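Local coordinates for protein meta cleavage compound hydrolase (Janthinobacterium, PDB 1J1I) that hydrolyses a carbon-carbon bond of the ring-cleavage product formed from carbazole, releasing anthranilate, using an active-site serine carried on an alpha/beta-hydrolase fold, at residues 111-116 against 260-265; 169-174 against 264-269; 41-46 against 70-75; 229-234 against 253-258; 56-61 against 270-275. All coordinates share one frame; numbering follows the deposited sequence.

Interaction 1: 111-116 against 260-265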
# COMPACT_ATOMS: atom_id res chain seq x y z
N VAL A 111 -1.35 -13.67 8.39
CA VAL A 111 -2.05 -13.09 7.25
C VAL A 111 -3.43 -13.73 7.16
O VAL A 111 -3.54 -14.94 6.98
CB VAL A 111 -1.31 -13.37 5.93
CG1 VAL A 111 -2.01 -12.66 4.78
CG2 VAL A 111 0.16 -12.91 6.04
N GLY A 112 -4.48 -12.92 7.28
CA GLY A 112 -5.82 -13.47 7.23
C GLY A 112 -6.84 -12.68 6.42
O GLY A 112 -6.81 -11.45 6.39
N ASN A 113 -7.74 -13.42 5.78
CA ASN A 113 -8.80 -12.83 4.97
C ASN A 113 -10.12 -12.96 5.74
O ASN A 113 -10.37 -14.00 6.36
CB ASN A 113 -8.91 -13.57 3.64
CG ASN A 113 -10.12 -13.15 2.83
OD1 ASN A 113 -11.19 -13.74 2.94
ND2 ASN A 113 -9.96 -12.10 2.02
N SER A 114 -10.93 -11.91 5.72
CA SER A 114 -12.22 -11.88 6.40
C SER A 114 -12.20 -12.57 7.78
O SER A 114 -11.51 -12.09 8.69
CB SER A 114 -13.31 -12.50 5.50
OG SER A 114 -12.94 -13.79 5.05
N MET A 115 -12.94 -13.66 7.96
CA MET A 115 -12.95 -14.36 9.25
C MET A 115 -11.54 -14.73 9.73
O MET A 115 -11.24 -14.68 10.92
CB MET A 115 -13.81 -15.64 9.19
CG MET A 115 -13.78 -16.45 10.50
SD MET A 115 -14.78 -17.97 10.42
CE MET A 115 -16.43 -17.30 10.51
N GLY A 116 -10.68 -15.12 8.79
CA GLY A 116 -9.32 -15.47 9.13
C GLY A 116 -8.60 -14.24 9.65
O GLY A 116 -7.74 -14.33 10.54
N GLY A 260 -12.41 -7.08 -5.29
CA GLY A 260 -13.52 -7.35 -4.40
C GLY A 260 -13.07 -7.74 -3.00
O GLY A 260 -12.11 -7.18 -2.47
N HIS A 261 -13.76 -8.73 -2.43
CA HIS A 261 -13.50 -9.21 -1.08
C HIS A 261 -12.33 -10.20 -0.93
O HIS A 261 -11.88 -10.45 0.19
CB HIS A 261 -14.79 -9.84 -0.53
CG HIS A 261 -14.78 -10.10 0.94
ND1 HIS A 261 -14.50 -9.12 1.87
CD2 HIS A 261 -15.08 -11.21 1.65
CE1 HIS A 261 -14.62 -9.62 3.09
NE2 HIS A 261 -14.97 -10.89 2.98
N TRP A 262 -11.84 -10.74 -2.05
CA TRP A 262 -10.74 -11.72 -2.02
C TRP A 262 -9.50 -11.30 -2.81
O TRP A 262 -9.17 -11.90 -3.83
CB TRP A 262 -11.21 -13.08 -2.55
CG TRP A 262 -12.34 -13.71 -1.80
CD1 TRP A 262 -12.69 -13.49 -0.49
CD2 TRP A 262 -13.24 -14.71 -2.29
NE1 TRP A 262 -13.75 -14.30 -0.14
CE2 TRP A 262 -14.11 -15.06 -1.23
CE3 TRP A 262 -13.40 -15.35 -3.53
CZ2 TRP A 262 -15.12 -16.02 -1.36
CZ3 TRP A 262 -14.41 -16.31 -3.66
CH2 TRP A 262 -15.25 -16.63 -2.58
N ALA A 263 -8.79 -10.28 -2.32
CA ALA A 263 -7.60 -9.80 -3.02
C ALA A 263 -6.59 -10.91 -3.35
O ALA A 263 -6.04 -10.93 -4.45
CB ALA A 263 -6.92 -8.71 -2.18
N MET A 264 -6.35 -11.82 -2.41
CA MET A 264 -5.38 -12.90 -2.63
C MET A 264 -5.76 -13.85 -3.76
O MET A 264 -4.90 -14.54 -4.32
CB MET A 264 -5.17 -13.71 -1.35
CG MET A 264 -6.31 -14.67 -1.03
SD MET A 264 -7.86 -13.85 -0.67
CE MET A 264 -8.90 -15.25 -0.35
N ILE A 265 -7.05 -13.91 -4.08
CA ILE A 265 -7.53 -14.78 -5.15
C ILE A 265 -7.68 -14.00 -6.46
O ILE A 265 -7.28 -14.48 -7.53
CB ILE A 265 -8.90 -15.42 -4.80
CG1 ILE A 265 -8.75 -16.37 -3.61
CG2 ILE A 265 -9.45 -16.18 -6.01
CD1 ILE A 265 -10.07 -16.96 -3.11
O HOH W 1 -14.47 -14.98 2.56

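Interaction 2: 169-174 against 264-269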
# COMPACT_ATOMS: atom_id res chain seq x y z
N ALA A 169 -20.17 -12.75 -7.05
CA ALA A 169 -20.66 -11.67 -6.20
C ALA A 169 -19.59 -11.04 -5.31
O ALA A 169 -19.58 -9.82 -5.12
CB ALA A 169 -21.82 -12.17 -5.35
N LEU A 170 -18.70 -11.86 -4.78
CA LEU A 170 -17.64 -11.39 -3.87
C LEU A 170 -16.36 -10.91 -4.55
O LEU A 170 -15.43 -10.46 -3.87
CB LEU A 170 -17.28 -12.49 -2.88
CG LEU A 170 -18.41 -13.12 -2.07
CD1 LEU A 170 -17.81 -14.02 -1.00
CD2 LEU A 170 -19.26 -12.04 -1.43
N THR A 171 -16.30 -11.03 -5.87
CA THR A 171 -15.11 -10.63 -6.61
C THR A 171 -15.40 -9.46 -7.56
O THR A 171 -16.55 -9.14 -7.84
CB THR A 171 -14.56 -11.81 -7.43
OG1 THR A 171 -15.59 -12.36 -8.26
CG2 THR A 171 -14.05 -12.91 -6.49
N ASN A 172 -14.33 -8.81 -8.04
CA ASN A 172 -14.47 -7.68 -8.95
C ASN A 172 -15.04 -8.15 -10.29
O ASN A 172 -14.86 -9.31 -10.68
CB ASN A 172 -13.11 -7.00 -9.16
CG ASN A 172 -12.20 -7.78 -10.09
OD1 ASN A 172 -12.30 -7.69 -11.31
ND2 ASN A 172 -11.30 -8.56 -9.50
N ASP A 173 -15.73 -7.25 -10.99
CA ASP A 173 -16.36 -7.58 -12.27
C ASP A 173 -15.44 -8.19 -13.32
O ASP A 173 -15.92 -8.76 -14.30
CB ASP A 173 -17.04 -6.33 -12.85
CG ASP A 173 -17.99 -5.67 -11.88
OD1 ASP A 173 -18.66 -6.39 -11.10
OD2 ASP A 173 -18.09 -4.42 -11.89
N GLY A 174 -14.13 -8.07 -13.13
CA GLY A 174 -13.21 -8.62 -14.11
C GLY A 174 -12.67 -10.00 -13.76
O GLY A 174 -11.92 -10.58 -14.53
N MET A 264 -6.35 -11.82 -2.41
CA MET A 264 -5.38 -12.90 -2.63
C MET A 264 -5.76 -13.85 -3.76
O MET A 264 -4.90 -14.54 -4.32
CB MET A 264 -5.17 -13.71 -1.35
CG MET A 264 -6.31 -14.67 -1.03
SD MET A 264 -7.86 -13.85 -0.67
CE MET A 264 -8.90 -15.25 -0.35
N ILE A 265 -7.05 -13.91 -4.08
CA ILE A 265 -7.53 -14.78 -5.15
C ILE A 265 -7.68 -14.00 -6.46
O ILE A 265 -7.28 -14.48 -7.53
CB ILE A 265 -8.90 -15.42 -4.80
CG1 ILE A 265 -8.75 -16.37 -3.61
CG2 ILE A 265 -9.45 -16.18 -6.01
CD1 ILE A 265 -10.07 -16.96 -3.11
N GLU A 266 -8.23 -12.79 -6.37
CA GLU A 266 -8.44 -11.95 -7.55
C GLU A 266 -7.16 -11.39 -8.16
O GLU A 266 -7.07 -11.23 -9.38
CB GLU A 266 -9.38 -10.79 -7.19
CG GLU A 266 -10.72 -11.24 -6.62
CD GLU A 266 -11.56 -10.07 -6.12
OE1 GLU A 266 -11.79 -9.12 -6.90
OE2 GLU A 266 -11.98 -10.11 -4.94
N HIS A 267 -6.18 -11.08 -7.32
CA HIS A 267 -4.91 -10.53 -7.78
C HIS A 267 -3.80 -11.12 -6.92
O HIS A 267 -3.18 -10.41 -6.12
CB HIS A 267 -4.91 -9.00 -7.64
CG HIS A 267 -6.09 -8.34 -8.28
ND1 HIS A 267 -6.23 -8.22 -9.65
CD2 HIS A 267 -7.19 -7.76 -7.74
CE1 HIS A 267 -7.36 -7.59 -9.92
NE2 HIS A 267 -7.97 -7.31 -8.78
N PRO A 268 -3.52 -12.42 -7.08
CA PRO A 268 -2.48 -13.09 -6.29
C PRO A 268 -1.08 -12.46 -6.32
O PRO A 268 -0.47 -12.27 -5.27
CB PRO A 268 -2.51 -14.53 -6.81
CG PRO A 268 -3.02 -14.39 -8.22
CD PRO A 268 -4.09 -13.34 -8.09
N GLU A 269 -0.59 -12.13 -7.51
CA GLU A 269 0.74 -11.53 -7.64
C GLU A 269 0.81 -10.19 -6.92
O GLU A 269 1.77 -9.89 -6.21
CB GLU A 269 1.09 -11.33 -9.11
CG GLU A 269 1.35 -12.63 -9.85
CD GLU A 269 2.81 -12.78 -10.26
OE1 GLU A 269 3.28 -11.98 -11.10
OE2 GLU A 269 3.48 -13.70 -9.74
O HOH W 2 -9.39 -10.42 -10.85

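Interaction 3: 41-46 against 70-75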
# COMPACT_ATOMS: atom_id res chain seq x y z
N LEU A 41 -0.90 -18.23 6.98
CA LEU A 41 -1.99 -17.71 6.17
C LEU A 41 -3.29 -18.30 6.70
O LEU A 41 -3.38 -19.52 6.90
CB LEU A 41 -1.78 -18.09 4.70
CG LEU A 41 -0.40 -17.78 4.10
CD1 LEU A 41 -0.36 -18.23 2.64
CD2 LEU A 41 -0.10 -16.28 4.20
N ILE A 42 -4.29 -17.45 6.95
CA ILE A 42 -5.58 -17.89 7.46
C ILE A 42 -6.69 -17.54 6.47
O ILE A 42 -6.95 -16.37 6.21
CB ILE A 42 -5.92 -17.22 8.82
CG1 ILE A 42 -4.71 -17.25 9.75
CG2 ILE A 42 -7.06 -17.96 9.49
CD1 ILE A 42 -4.22 -18.64 10.08
N HIS A 43 -7.34 -18.57 5.94
CA HIS A 43 -8.41 -18.42 4.96
C HIS A 43 -9.65 -17.71 5.52
O HIS A 43 -9.79 -17.55 6.73
CB HIS A 43 -8.80 -19.81 4.43
CG HIS A 43 -9.35 -20.72 5.48
ND1 HIS A 43 -10.67 -20.67 5.89
CD2 HIS A 43 -8.76 -21.67 6.25
CE1 HIS A 43 -10.86 -21.55 6.87
NE2 HIS A 43 -9.71 -22.16 7.10
N GLY A 44 -10.54 -17.30 4.63
CA GLY A 44 -11.75 -16.63 5.06
C GLY A 44 -12.87 -17.59 5.41
O GLY A 44 -12.70 -18.81 5.35
N GLY A 45 -14.02 -17.03 5.77
CA GLY A 45 -15.16 -17.86 6.11
C GLY A 45 -15.85 -18.30 4.84
O GLY A 45 -15.29 -18.18 3.75
N GLY A 46 -17.07 -18.79 4.97
CA GLY A 46 -17.79 -19.23 3.79
C GLY A 46 -17.74 -20.74 3.67
O GLY A 46 -16.74 -21.37 4.03
N ALA A 70 -0.12 -22.43 5.71
CA ALA A 70 -1.53 -22.11 5.50
C ALA A 70 -2.36 -23.06 6.35
O ALA A 70 -2.47 -24.25 6.04
CB ALA A 70 -1.88 -22.25 4.01
N MET A 71 -2.96 -22.53 7.41
CA MET A 71 -3.75 -23.32 8.37
C MET A 71 -5.26 -23.28 8.18
O MET A 71 -5.84 -22.21 8.00
CB MET A 71 -3.42 -22.84 9.79
CG MET A 71 -4.15 -23.57 10.92
SD MET A 71 -4.29 -22.56 12.43
CE MET A 71 -5.90 -21.77 12.14
N ASP A 72 -5.91 -24.44 8.26
CA ASP A 72 -7.36 -24.50 8.17
C ASP A 72 -7.89 -24.20 9.57
O ASP A 72 -7.46 -24.81 10.55
CB ASP A 72 -7.84 -25.90 7.76
CG ASP A 72 -7.79 -26.12 6.26
OD1 ASP A 72 -7.36 -25.21 5.52
OD2 ASP A 72 -8.18 -27.23 5.83
N MET A 73 -8.81 -23.24 9.67
CA MET A 73 -9.38 -22.90 10.96
C MET A 73 -10.26 -24.01 11.52
O MET A 73 -10.71 -24.90 10.80
CB MET A 73 -10.24 -21.63 10.86
CG MET A 73 -9.45 -20.34 10.63
SD MET A 73 -10.53 -18.90 10.73
CE MET A 73 -11.29 -18.95 9.11
N LEU A 74 -10.48 -23.94 12.83
CA LEU A 74 -11.32 -24.89 13.54
C LEU A 74 -12.66 -24.99 12.81
O LEU A 74 -13.31 -23.97 12.55
CB LEU A 74 -11.56 -24.36 14.96
CG LEU A 74 -12.55 -25.07 15.89
CD1 LEU A 74 -12.02 -26.45 16.27
CD2 LEU A 74 -12.74 -24.21 17.13
N GLY A 75 -13.06 -26.21 12.46
CA GLY A 75 -14.32 -26.42 11.78
C GLY A 75 -14.31 -26.29 10.26
O GLY A 75 -15.33 -26.54 9.62
O HOH W 3 -5.33 -20.75 5.28

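Interaction 4: 229-234 against 253-258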
# COMPACT_ATOMS: atom_id res chain seq x y z
N GLN A 229 -7.13 -3.86 1.34
CA GLN A 229 -8.55 -3.70 1.04
C GLN A 229 -8.88 -3.46 -0.43
O GLN A 229 -8.25 -2.64 -1.10
CB GLN A 229 -9.09 -2.54 1.87
CG GLN A 229 -10.57 -2.26 1.69
CD GLN A 229 -11.43 -3.40 2.19
OE1 GLN A 229 -11.20 -3.94 3.28
NE2 GLN A 229 -12.44 -3.76 1.41
N GLY A 230 -9.89 -4.19 -0.90
CA GLY A 230 -10.35 -4.04 -2.27
C GLY A 230 -11.31 -2.87 -2.29
O GLY A 230 -12.19 -2.76 -1.43
N LYS A 231 -11.14 -1.98 -3.26
CA LYS A 231 -11.99 -0.80 -3.35
C LYS A 231 -13.44 -1.15 -3.64
O LYS A 231 -14.36 -0.43 -3.23
CB LYS A 231 -11.46 0.15 -4.44
CG LYS A 231 -11.12 1.54 -3.92
CD LYS A 231 -10.74 2.50 -5.05
CE LYS A 231 -9.24 2.56 -5.29
NZ LYS A 231 -8.88 3.55 -6.35
N ASP A 232 -13.65 -2.27 -4.33
CA ASP A 232 -14.99 -2.71 -4.70
C ASP A 232 -15.57 -3.83 -3.84
O ASP A 232 -16.49 -4.53 -4.24
CB ASP A 232 -14.98 -3.13 -6.17
CG ASP A 232 -14.31 -2.10 -7.06
OD1 ASP A 232 -14.74 -0.94 -7.05
OD2 ASP A 232 -13.34 -2.46 -7.76
N ASP A 233 -15.01 -4.00 -2.64
CA ASP A 233 -15.46 -5.03 -1.71
C ASP A 233 -16.89 -4.72 -1.26
O ASP A 233 -17.15 -3.66 -0.70
CB ASP A 233 -14.53 -5.06 -0.49
CG ASP A 233 -14.70 -6.31 0.36
OD1 ASP A 233 -15.84 -6.82 0.46
OD2 ASP A 233 -13.70 -6.77 0.96
N LYS A 234 -17.81 -5.64 -1.52
CA LYS A 234 -19.21 -5.44 -1.14
C LYS A 234 -19.52 -5.95 0.27
O LYS A 234 -20.50 -5.53 0.88
CB LYS A 234 -20.14 -6.14 -2.15
CG LYS A 234 -20.08 -5.57 -3.55
CD LYS A 234 -20.91 -6.40 -4.52
CE LYS A 234 -20.82 -5.86 -5.94
NZ LYS A 234 -21.49 -6.76 -6.92
N GLY A 253 -1.55 0.94 5.14
CA GLY A 253 -2.73 0.62 4.36
C GLY A 253 -2.37 0.37 2.91
O GLY A 253 -1.48 1.03 2.37
N TYR A 254 -3.03 -0.61 2.30
CA TYR A 254 -2.81 -0.94 0.89
C TYR A 254 -4.19 -1.11 0.25
O TYR A 254 -4.87 -2.11 0.48
CB TYR A 254 -2.00 -2.22 0.72
CG TYR A 254 -1.58 -2.48 -0.72
CD1 TYR A 254 -0.84 -1.54 -1.43
CD2 TYR A 254 -1.94 -3.66 -1.37
CE1 TYR A 254 -0.47 -1.75 -2.75
CE2 TYR A 254 -1.58 -3.89 -2.70
CZ TYR A 254 -0.85 -2.92 -3.39
OH TYR A 254 -0.50 -3.11 -4.70
N ILE A 255 -4.57 -0.12 -0.55
CA ILE A 255 -5.87 -0.11 -1.20
C ILE A 255 -5.71 -0.51 -2.66
O ILE A 255 -4.90 0.07 -3.39
CB ILE A 255 -6.51 1.29 -1.10
CG1 ILE A 255 -6.34 1.83 0.33
CG2 ILE A 255 -7.98 1.22 -1.46
CD1 ILE A 255 -7.05 1.03 1.41
N ILE A 256 -6.50 -1.50 -3.08
CA ILE A 256 -6.44 -2.04 -4.43
C ILE A 256 -7.70 -1.76 -5.25
O ILE A 256 -8.82 -2.04 -4.82
CB ILE A 256 -6.23 -3.57 -4.37
CG1 ILE A 256 -4.99 -3.90 -3.53
CG2 ILE A 256 -6.09 -4.15 -5.77
CD1 ILE A 256 -4.80 -5.40 -3.28
N PRO A 257 -7.53 -1.20 -6.46
CA PRO A 257 -8.68 -0.90 -7.32
C PRO A 257 -9.14 -2.16 -8.06
O PRO A 257 -8.38 -3.12 -8.19
CB PRO A 257 -8.12 0.15 -8.27
CG PRO A 257 -6.70 -0.34 -8.50
CD PRO A 257 -6.27 -0.72 -7.07
N HIS A 258 -10.38 -2.16 -8.53
CA HIS A 258 -10.93 -3.29 -9.29
C HIS A 258 -10.66 -4.58 -8.54
O HIS A 258 -10.17 -5.57 -9.11
CB HIS A 258 -10.26 -3.32 -10.66
CG HIS A 258 -10.20 -1.99 -11.33
ND1 HIS A 258 -9.07 -1.51 -11.95
CD2 HIS A 258 -11.14 -1.01 -11.45
CE1 HIS A 258 -9.31 -0.30 -12.42
NE2 HIS A 258 -10.55 0.03 -12.13
O HOH W 4 -11.84 0.21 -8.18

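Interaction 5: 56-61 against 270-275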
# COMPACT_ATOMS: atom_id res chain seq x y z
N ARG A 56 -3.63 -21.02 -2.93
CA ARG A 56 -2.94 -21.76 -3.98
C ARG A 56 -1.88 -20.97 -4.74
O ARG A 56 -0.71 -21.36 -4.77
CB ARG A 56 -3.96 -22.31 -4.98
CG ARG A 56 -3.48 -23.53 -5.75
CD ARG A 56 -4.67 -24.36 -6.19
NE ARG A 56 -4.30 -25.75 -6.44
CZ ARG A 56 -5.16 -26.75 -6.56
NH1 ARG A 56 -6.47 -26.52 -6.46
NH2 ARG A 56 -4.73 -27.99 -6.78
N ASN A 57 -2.28 -19.86 -5.35
CA ASN A 57 -1.37 -19.03 -6.14
C ASN A 57 -0.51 -18.05 -5.37
O ASN A 57 0.36 -17.40 -5.95
CB ASN A 57 -2.17 -18.28 -7.21
CG ASN A 57 -2.89 -19.22 -8.16
OD1 ASN A 57 -2.29 -20.16 -8.68
ND2 ASN A 57 -4.17 -18.96 -8.38
N VAL A 58 -0.74 -17.93 -4.07
CA VAL A 58 0.05 -17.01 -3.25
C VAL A 58 1.21 -17.73 -2.57
O VAL A 58 2.32 -17.19 -2.48
CB VAL A 58 -0.83 -16.32 -2.19
CG1 VAL A 58 0.03 -15.53 -1.21
CG2 VAL A 58 -1.83 -15.38 -2.87
N ILE A 59 0.97 -18.95 -2.11
CA ILE A 59 1.99 -19.73 -1.42
C ILE A 59 3.35 -19.78 -2.12
O ILE A 59 4.37 -19.49 -1.50
CB ILE A 59 1.51 -21.17 -1.13
CG1 ILE A 59 0.30 -21.13 -0.20
CG2 ILE A 59 2.63 -21.98 -0.47
CD1 ILE A 59 -0.39 -22.47 -0.03
N PRO A 60 3.39 -20.13 -3.43
CA PRO A 60 4.64 -20.22 -4.18
C PRO A 60 5.46 -18.94 -4.12
O PRO A 60 6.68 -18.97 -3.92
CB PRO A 60 4.17 -20.51 -5.60
CG PRO A 60 2.88 -21.26 -5.38
CD PRO A 60 2.25 -20.35 -4.34
N ILE A 61 4.78 -17.82 -4.29
CA ILE A 61 5.45 -16.53 -4.27
C ILE A 61 6.06 -16.22 -2.91
O ILE A 61 7.23 -15.87 -2.80
CB ILE A 61 4.46 -15.40 -4.65
CG1 ILE A 61 3.84 -15.70 -6.02
CG2 ILE A 61 5.17 -14.07 -4.67
CD1 ILE A 61 2.70 -14.77 -6.41
N ASP A 270 -0.23 -9.38 -7.11
CA ASP A 270 -0.29 -8.07 -6.48
C ASP A 270 -0.29 -8.23 -4.96
O ASP A 270 0.51 -7.62 -4.27
CB ASP A 270 -1.56 -7.33 -6.94
CG ASP A 270 -1.63 -5.90 -6.43
OD1 ASP A 270 -2.56 -5.17 -6.82
OD2 ASP A 270 -0.77 -5.51 -5.62
N PHE A 271 -1.19 -9.07 -4.46
CA PHE A 271 -1.27 -9.29 -3.02
C PHE A 271 0.01 -9.86 -2.41
O PHE A 271 0.47 -9.39 -1.36
CB PHE A 271 -2.42 -10.23 -2.67
CG PHE A 271 -2.48 -10.58 -1.22
CD1 PHE A 271 -3.09 -9.71 -0.31
CD2 PHE A 271 -1.84 -11.72 -0.74
CE1 PHE A 271 -3.06 -9.98 1.06
CE2 PHE A 271 -1.80 -11.99 0.63
CZ PHE A 271 -2.41 -11.12 1.52
N ALA A 272 0.57 -10.88 -3.06
CA ALA A 272 1.78 -11.53 -2.57
C ALA A 272 2.95 -10.57 -2.49
O ALA A 272 3.71 -10.59 -1.52
CB ALA A 272 2.14 -12.72 -3.47
N ASN A 273 3.11 -9.74 -3.51
CA ASN A 273 4.19 -8.78 -3.55
C ASN A 273 4.03 -7.70 -2.49
O ASN A 273 5.01 -7.30 -1.86
CB ASN A 273 4.29 -8.14 -4.94
CG ASN A 273 5.19 -8.93 -5.87
OD1 ASN A 273 5.10 -10.15 -5.96
ND2 ASN A 273 6.05 -8.22 -6.59
N ALA A 274 2.80 -7.24 -2.30
CA ALA A 274 2.54 -6.21 -1.30
C ALA A 274 2.86 -6.78 0.09
O ALA A 274 3.38 -6.07 0.96
CB ALA A 274 1.08 -5.79 -1.36
N THR A 275 2.56 -8.06 0.27
CA THR A 275 2.83 -8.73 1.54
C THR A 275 4.34 -8.93 1.74
O THR A 275 4.85 -8.71 2.83
CB THR A 275 2.14 -10.10 1.60
OG1 THR A 275 0.72 -9.92 1.50
CG2 THR A 275 2.46 -10.81 2.92

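Interaction 1: 111-116 against 260-265
N113 lays its amide beside the five-membered ring of W262 and crosses the M264 side chain at about a right angle, within the nucleophile elbow, just before S114. The elbow brings S114 up to H261; these two and D233 correspond to the Ser-His-Asp active-site residues of alpha/beta hydrolases, and H261 ND1 is hydrogen-bonded to D233. CG of N113 stands anti to its backbone N (chi1 172°), and from there ND2 donates to the carbonyl O of H261 over 3.1 Å, within both the amide and the carbonyl planes. OD1 faces the other way and accepts from S114 OG at 2.7 Å, the hydroxyl lying above the carbonyl plane. The same amide ties the histidine loop to the serine. An alanine here would probably leave the H261 carbonyl and the S114 hydroxyl without these mates and open a gap beside M264 CE, which lies 4.0 Å from N113 CG. S114 has the positive phi of an elbow (39°). A water accepts from W262 NE1 at 2.9 Å and donates to S114 OG. Against the histidine ring the serine's closest atom is carbon: S114 CB lies 3.4 Å from H261 NE2, and S114 OG is 4.1 Å from that nitrogen.

Interaction 2: 169-174 against 264-269
E266 reaches from the short helix 263-266 into the turn after helix 160-170, where T171 and N172 receive it. Its CB lies 3.7 Å from N172 ND2. CG is anti to the carbonyl carbon (chi1 -56°) and rests against the methyl CG2 of T171. CD, further out on an extended chain, sits 3.7 Å from T171 CB. At the tip the two oxygens part company. OE1 accepts two hydrogen bonds from N172: ND2 comes in on the anti lone pair at 2.7 Å, whereas the backbone N of N172 approaches from above the carboxylate plane at 2.8 Å. G260 N is a further donor to OE1, and OE2 accepts from W262 N, so several N-H groups converge on the carboxylate, which would probably favour its charged form. A glutamine in its place, without the charge, would probably set an N-H against one of these donors and leave that donor without its acceptor. The other end of the N172 amide closes an Asx turn, OD1 accepting from G174 N at 2.6 Å. ND2 also donates to a water that bonds to E266 O, and it points tip to tip at H267, whose NE2 is bound to H258 O. The contact thus joins the end of helix 160-170 to the break between helices 263-266 and 268-281, beside the loop that follows strand 251-256.

Interaction 3: 41-46 against 70-75
H43 meets the backbone of the neighbouring strand's extension with its ring: NE2 accepts from M73 N at 2.9 Å in a nearly straight bond (169°). The donor is tilted somewhat from the ring plane, and D72 CA lies at the ring's edge. On its other nitrogen, ND1 donates to G44 O at 2.8 Å, so a bond at each nitrogen fixes the rotation of the ring and leaves the proton on ND1. The M73 chain bends at chi3 (-80°), which brings CE to 3.5 Å from H43 CE1, while M73 CG packs against I42 CG2 at 3.6 Å. Behind this lie the parallel strands, where M71 N donates to L41 O at 3.1 Å. As the strands part, a water bridges them, donating to L41 O and M71 O and accepting weakly from H43 N. Further out, D72 is held by a salt bridge to R29 and a hydrogen bond to S51, and N54 accepts from G44 N. G45 N in turn makes a weak hydrogen bond to the active-site S114. A histidine followed by glycines, at the end of a central strand beside the nucleophile, is typical of the loop that forms the oxyanion hole in alpha/beta hydrolases.

Interaction 4: 229-234 against 253-258
Strands 225-230 and 251-256, the last two of the central sheet, are linked through helix 238-247 in a beta-alpha-beta unit, and where they end the chain turns toward the active site. Q229 pairs with I255 and G230 with I256 in parallel register. Q229 N donates to Y254 O, and Q229 O accepts from I256 N at 2.9 Å. K231 N closes the ladder on I256 O at 2.8 Å. Beyond it the first chain makes a type I turn from G230 to D233. The Q229 side chain folds back over this turn, its bend at chi2 (65°) carrying CD round so that NE2 donates to G230 O at 3.0 Å and, weakly, to OD2 of the active-site D233. The other oxygen, D233 OD1, accepts from V235 N and V236 N, which hold the carboxylate in place. K231 runs the other way: CG packs on I255 CG2 at 4.0 Å, and the end of the chain passes P257 CB. P257 CB also sits over the centre of one face of the H258 ring. A water accepts from H258 N at 2.8 Å and gives a weak bond to D232 OD1. In the second subunit, D249 binds H258 NE2, and a strand pairs antiparallel with G253, Y254 and I255, so that the sheet runs on across the interface. The backbone ladder thus fixes the ends of both strands and the Q229 amide holds the G230-D233 turn, while the K231 ammonium is satisfied by the carbonyls of S251 and L245 of the second subunit.

Interaction 5: 56-61 against 270-275
V58 and I61 both present to A272 CB the branch that stands anti to the backbone N. In V58 this is CG1 (chi1 171°), which reaches A272 CB at 4.2 Å, while CG2, anti to the carbonyl carbon, comes to 4.2 Å from F271 CD2. In I61, CG1 stands anti to the carbonyl carbon (chi1 -57°), which sets CG2 anti to the backbone N and 3.5 Å from A272 CB. CD1 of I61 touches the same methyl at 3.6 Å. A272 CB is thus met by three methyl groups, two from one isoleucine and one from the valine. No hydrogen bond crosses this contact, and the segments meet through apolar side chains. The small alanine lets them come close, with the CA atoms of V58 and A272 5.8 Å apart. I61 CG2 also lies beside N273 OD1, the two side chains crossing at about a right angle. Over one face of the F271 ring, toward its rim, sits OG1 of T275. That hydroxyl donates to F271 O at 2.9 Å, and T275 N reaches the same oxygen from the opposite face of the carbonyl plane. The contact lays V58 and helix 59-62 against helix 268-281. I59 faces strand 26-33 instead, while D270 and A274 on the later helix meet strand 251-256, and D270 also bonds to W252 of the second subunit.

From the N terminus, interaction 3 closes first, a short loop that sets strand 38-42 beside strand 67-71. Interaction 5 opens within that loop, at 56-61, and ends near the C terminus at 270-275, so the two cross. Interaction 1 spans from strand 108-113 to the loop before helix 263-266, and lies inside interaction 5. Interaction 2 begins later, at 169-174, and shares M264 and I265 with interaction 1. The loop of interaction 4 falls within 1, 2 and 5. Interactions 1, 3 and 4 reach one sheet; 1 and 4 hold S114, H261 and D233, and 3 lies beside S114. Interactions 2 and 5 fasten the turn after helix 160-170, and helix 59-62, to the C-terminal helices.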